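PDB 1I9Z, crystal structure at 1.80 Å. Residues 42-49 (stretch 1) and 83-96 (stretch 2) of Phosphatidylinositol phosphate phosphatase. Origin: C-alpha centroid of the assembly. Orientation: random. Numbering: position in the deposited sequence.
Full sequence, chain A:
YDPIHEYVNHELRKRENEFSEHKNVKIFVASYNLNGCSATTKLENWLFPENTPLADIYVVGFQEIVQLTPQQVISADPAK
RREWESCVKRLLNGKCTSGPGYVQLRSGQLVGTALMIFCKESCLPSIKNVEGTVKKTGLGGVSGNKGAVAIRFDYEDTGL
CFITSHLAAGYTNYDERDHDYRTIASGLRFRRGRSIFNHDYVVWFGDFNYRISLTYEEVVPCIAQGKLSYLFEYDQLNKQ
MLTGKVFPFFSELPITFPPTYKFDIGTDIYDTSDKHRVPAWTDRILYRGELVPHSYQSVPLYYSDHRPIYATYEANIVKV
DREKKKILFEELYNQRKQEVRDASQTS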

# COMPACT_ATOMS: atom_id res chain seq x y z
N LYS A 42 13.45 6.91 -16.62
CA LYS A 42 12.57 7.99 -17.10
C LYS A 42 11.17 7.80 -16.50
O LYS A 42 10.21 7.53 -17.23
N LEU A 43 11.08 8.04 -15.20
CA LEU A 43 9.82 7.90 -14.43
C LEU A 43 9.49 9.13 -13.64
O LEU A 43 8.70 9.09 -12.69
N GLU A 44 10.12 10.26 -13.96
CA GLU A 44 9.91 11.47 -13.14
C GLU A 44 8.43 11.84 -12.90
O GLU A 44 8.07 12.27 -11.80
N ASN A 45 7.64 11.75 -13.94
CA ASN A 45 6.20 12.12 -13.88
C ASN A 45 5.44 11.22 -12.93
O ASN A 45 4.39 11.60 -12.37
N TRP A 46 5.99 10.03 -12.72
CA TRP A 46 5.32 9.09 -11.83
C TRP A 46 5.71 9.20 -10.35
O TRP A 46 4.88 9.28 -9.44
N LEU A 47 7.02 9.22 -10.10
CA LEU A 47 7.52 9.29 -8.75
C LEU A 47 7.65 10.69 -8.15
O LEU A 47 7.68 10.81 -6.92
N PHE A 48 7.73 11.74 -8.99
CA PHE A 48 7.82 13.13 -8.43
C PHE A 48 6.72 13.93 -9.15
O PHE A 48 6.98 14.95 -9.81
N PRO A 49 5.48 13.45 -9.05
CA PRO A 49 4.35 14.10 -9.72
C PRO A 49 3.91 15.42 -9.22
O PRO A 49 3.35 16.22 -9.99
N GLU A 83 17.11 -4.38 -11.95
CA GLU A 83 17.34 -3.23 -12.87
C GLU A 83 16.38 -2.09 -12.46
O GLU A 83 16.71 -0.91 -12.45
N TRP A 84 15.13 -2.48 -12.14
CA TRP A 84 14.16 -1.50 -11.70
C TRP A 84 14.61 -0.91 -10.37
O TRP A 84 14.52 0.30 -10.17
N GLU A 85 15.08 -1.75 -9.44
CA GLU A 85 15.58 -1.22 -8.16
C GLU A 85 16.67 -0.19 -8.38
O GLU A 85 16.72 0.86 -7.71
N SER A 86 17.61 -0.53 -9.26
CA SER A 86 18.70 0.39 -9.51
C SER A 86 18.14 1.67 -10.13
O SER A 86 18.64 2.79 -9.83
N CYS A 87 17.15 1.54 -11.02
CA CYS A 87 16.58 2.75 -11.64
C CYS A 87 15.87 3.65 -10.63
O CYS A 87 16.03 4.88 -10.64
N VAL A 88 15.05 3.06 -9.75
CA VAL A 88 14.36 3.87 -8.77
C VAL A 88 15.34 4.53 -7.80
O VAL A 88 15.24 5.75 -7.49
N LYS A 89 16.32 3.76 -7.33
CA LYS A 89 17.30 4.30 -6.41
C LYS A 89 18.05 5.48 -7.07
O LYS A 89 18.28 6.50 -6.43
N ARG A 90 18.43 5.33 -8.33
CA ARG A 90 19.20 6.43 -9.00
C ARG A 90 18.32 7.68 -9.07
O ARG A 90 18.74 8.82 -8.84
N LEU A 91 17.07 7.46 -9.40
CA LEU A 91 16.15 8.57 -9.52
C LEU A 91 15.89 9.27 -8.18
O LEU A 91 15.95 10.53 -8.08
N LEU A 92 15.67 8.51 -7.10
CA LEU A 92 15.46 9.12 -5.79
C LEU A 92 16.72 9.89 -5.29
O LEU A 92 16.62 10.96 -4.67
N ASN A 93 17.90 9.33 -5.53
CA ASN A 93 19.10 9.98 -5.05
C ASN A 93 19.48 11.18 -5.89
O ASN A 93 20.10 12.14 -5.37
N GLY A 94 19.06 11.14 -7.15
CA GLY A 94 19.29 12.22 -8.09
C GLY A 94 18.63 13.50 -7.63
O GLY A 94 19.03 14.62 -8.01
N LYS A 95 17.61 13.36 -6.80
CA LYS A 95 16.94 14.52 -6.28
C LYS A 95 17.62 14.94 -4.97
O LYS A 95 17.29 15.97 -4.40
N CYS A 96 18.58 14.14 -4.49
CA CYS A 96 19.31 14.45 -3.26
C CYS A 96 20.67 15.04 -3.55
O CYS A 96 21.74 14.38 -3.40

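The short helix of stretch 1, with the residues flanking it, packs against stretch 2 mainly through apolar side chains, without a hydrogen bond between the two, burying 490 Å² in all. At the start of the contact, Trp-84 (chi1 m) leaves its backbone sideways, yet its ring reaches stretch 1, where CZ3 meets CD1 of Leu-43 (m, t; pointing toward stretch 2) at 4.1 Å, edge-on to the indole. One turn later Val-88 (t) places CG1 4.2 Å from CD2 of Leu-47, which also points in, with chi1 -94° and chi2 19° between wells. Arg-90 is out of reach of stretch 1; its NH2 donates to OG of Ser-86 at 2.9 Å, a link along the helix's own surface.

Leu-91 (t, p) points toward stretch 1 and is the hub of the contact. Its CD2 lies 3.6 Å from CB of Leu-43 and 4.0 Å from CD2 of Leu-47, its CD1 is 3.9 Å from OE2 of Glu-44 (m, p), which leaves sideways but brings its end nearer, and its CG is 3.8 Å from CE1 of Phe-48. Leu-92 (m, t), likewise sideways with its end nearer, adds CD2 at 3.8 Å from CE2 of Phe-48. Farther along, Lys-95 (m, m, m, t) points in and folds its aliphatic chain across the inward-pointing Phe-48 ring (chi1 m): CE sits 3.7 Å from the ring centroid, over one face in a CH-pi contact, and CG approaches CZ of Phe-48 to 3.4 Å.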

# COMPACT_ATOMS: atom_id res chain seq x y z
CB LYS A 42 12.47 7.99 -18.63
CG LYS A 42 13.82 8.15 -19.35
CD LYS A 42 14.24 9.58 -19.33
CE LYS A 42 14.93 9.95 -18.03
NZ LYS A 42 15.73 11.24 -18.20
CB LEU A 43 10.03 6.75 -13.43
CG LEU A 43 10.62 5.44 -13.95
CD1 LEU A 43 10.93 4.49 -12.77
CD2 LEU A 43 9.60 4.75 -14.90
CB GLU A 44 10.63 12.68 -13.81
CG GLU A 44 12.03 12.34 -14.45
CD GLU A 44 12.07 11.30 -15.64
OE1 GLU A 44 11.29 11.31 -16.66
OE2 GLU A 44 12.99 10.44 -15.54
CB ASN A 45 5.59 12.04 -15.30
CG ASN A 45 6.11 13.17 -16.22
OD1 ASN A 45 5.99 13.12 -17.47
ND2 ASN A 45 6.70 14.23 -15.58
CB TRP A 46 5.55 7.67 -12.40
CG TRP A 46 5.01 6.52 -11.50
CD1 TRP A 46 3.83 6.48 -10.82
CD2 TRP A 46 5.64 5.26 -11.30
NE1 TRP A 46 3.66 5.23 -10.21
CE2 TRP A 46 4.76 4.46 -10.49
CE3 TRP A 46 6.86 4.70 -11.73
CZ2 TRP A 46 5.07 3.17 -10.11
CZ3 TRP A 46 7.19 3.43 -11.38
CH2 TRP A 46 6.30 2.63 -10.56
CB LEU A 47 8.87 8.54 -8.69
CG LEU A 47 8.89 7.04 -8.25
CD1 LEU A 47 7.52 6.32 -8.37
CD2 LEU A 47 9.99 6.26 -8.96
CB PHE A 48 9.20 13.70 -8.76
CG PHE A 48 10.31 12.79 -8.33
CD1 PHE A 48 11.31 12.42 -9.22
CD2 PHE A 48 10.39 12.37 -7.00
CE1 PHE A 48 12.41 11.64 -8.77
CE2 PHE A 48 11.46 11.60 -6.54
CZ PHE A 48 12.47 11.24 -7.43
CB PRO A 49 3.24 13.08 -9.54
CG PRO A 49 3.49 12.67 -8.07
CD PRO A 49 5.01 12.42 -8.10
CB GLU A 83 17.02 -3.63 -14.30
CG GLU A 83 18.08 -4.55 -14.95
CD GLU A 83 17.64 -4.96 -16.35
OE1 GLU A 83 17.43 -4.05 -17.18
OE2 GLU A 83 17.50 -6.18 -16.63
CB TRP A 84 12.75 -2.17 -11.54
CG TRP A 84 12.15 -2.36 -12.86
CD1 TRP A 84 11.97 -3.53 -13.53
CD2 TRP A 84 11.57 -1.33 -13.66
NE1 TRP A 84 11.27 -3.30 -14.69
CE2 TRP A 84 11.03 -1.95 -14.80
CE3 TRP A 84 11.45 0.07 -13.52
CZ2 TRP A 84 10.36 -1.24 -15.83
CZ3 TRP A 84 10.76 0.80 -14.54
CH2 TRP A 84 10.23 0.12 -15.68
CB GLU A 85 16.20 -2.34 -7.26
CG GLU A 85 15.13 -3.38 -6.83
CD GLU A 85 15.69 -4.56 -6.07
OE1 GLU A 85 16.91 -4.60 -5.81
OE2 GLU A 85 14.92 -5.47 -5.74
CB SER A 86 19.72 -0.28 -10.50
OG SER A 86 20.60 0.70 -11.00
CB CYS A 87 15.62 2.44 -12.79
SG CYS A 87 16.39 1.79 -14.27
CB VAL A 88 13.34 2.98 -7.98
CG1 VAL A 88 12.70 3.79 -6.87
CG2 VAL A 88 12.30 2.44 -8.95
CB LYS A 89 18.30 3.20 -6.02
CG LYS A 89 19.31 3.54 -4.88
CD LYS A 89 20.33 2.33 -4.63
CE LYS A 89 19.66 1.04 -3.94
NZ LYS A 89 18.68 0.11 -4.74
CB ARG A 90 19.60 6.05 -10.42
CG ARG A 90 21.10 5.97 -10.62
CD ARG A 90 21.48 5.45 -12.02
NE ARG A 90 21.02 4.07 -12.18
CZ ARG A 90 20.71 3.51 -13.35
NH1 ARG A 90 20.82 4.21 -14.47
NH2 ARG A 90 20.30 2.25 -13.40
CB LEU A 91 14.89 7.99 -10.18
CG LEU A 91 13.80 8.81 -10.84
CD1 LEU A 91 14.32 9.75 -11.99
CD2 LEU A 91 12.84 7.77 -11.40
CB LEU A 92 15.12 8.04 -4.75
CG LEU A 92 13.78 7.37 -4.93
CD1 LEU A 92 13.57 6.32 -3.83
CD2 LEU A 92 12.70 8.46 -4.89
CB ASN A 93 20.21 8.95 -4.94
CG ASN A 93 20.03 8.05 -3.72
OD1 ASN A 93 19.93 8.52 -2.59
ND2 ASN A 93 19.97 6.76 -3.95
CB LYS A 95 15.46 14.17 -6.06
CG LYS A 95 14.81 13.75 -7.37
CD LYS A 95 14.36 14.93 -8.22
CE LYS A 95 12.94 15.37 -7.85
NZ LYS A 95 12.36 16.45 -8.75
CB CYS A 96 19.44 13.21 -2.40
SG CYS A 96 17.76 12.68 -1.84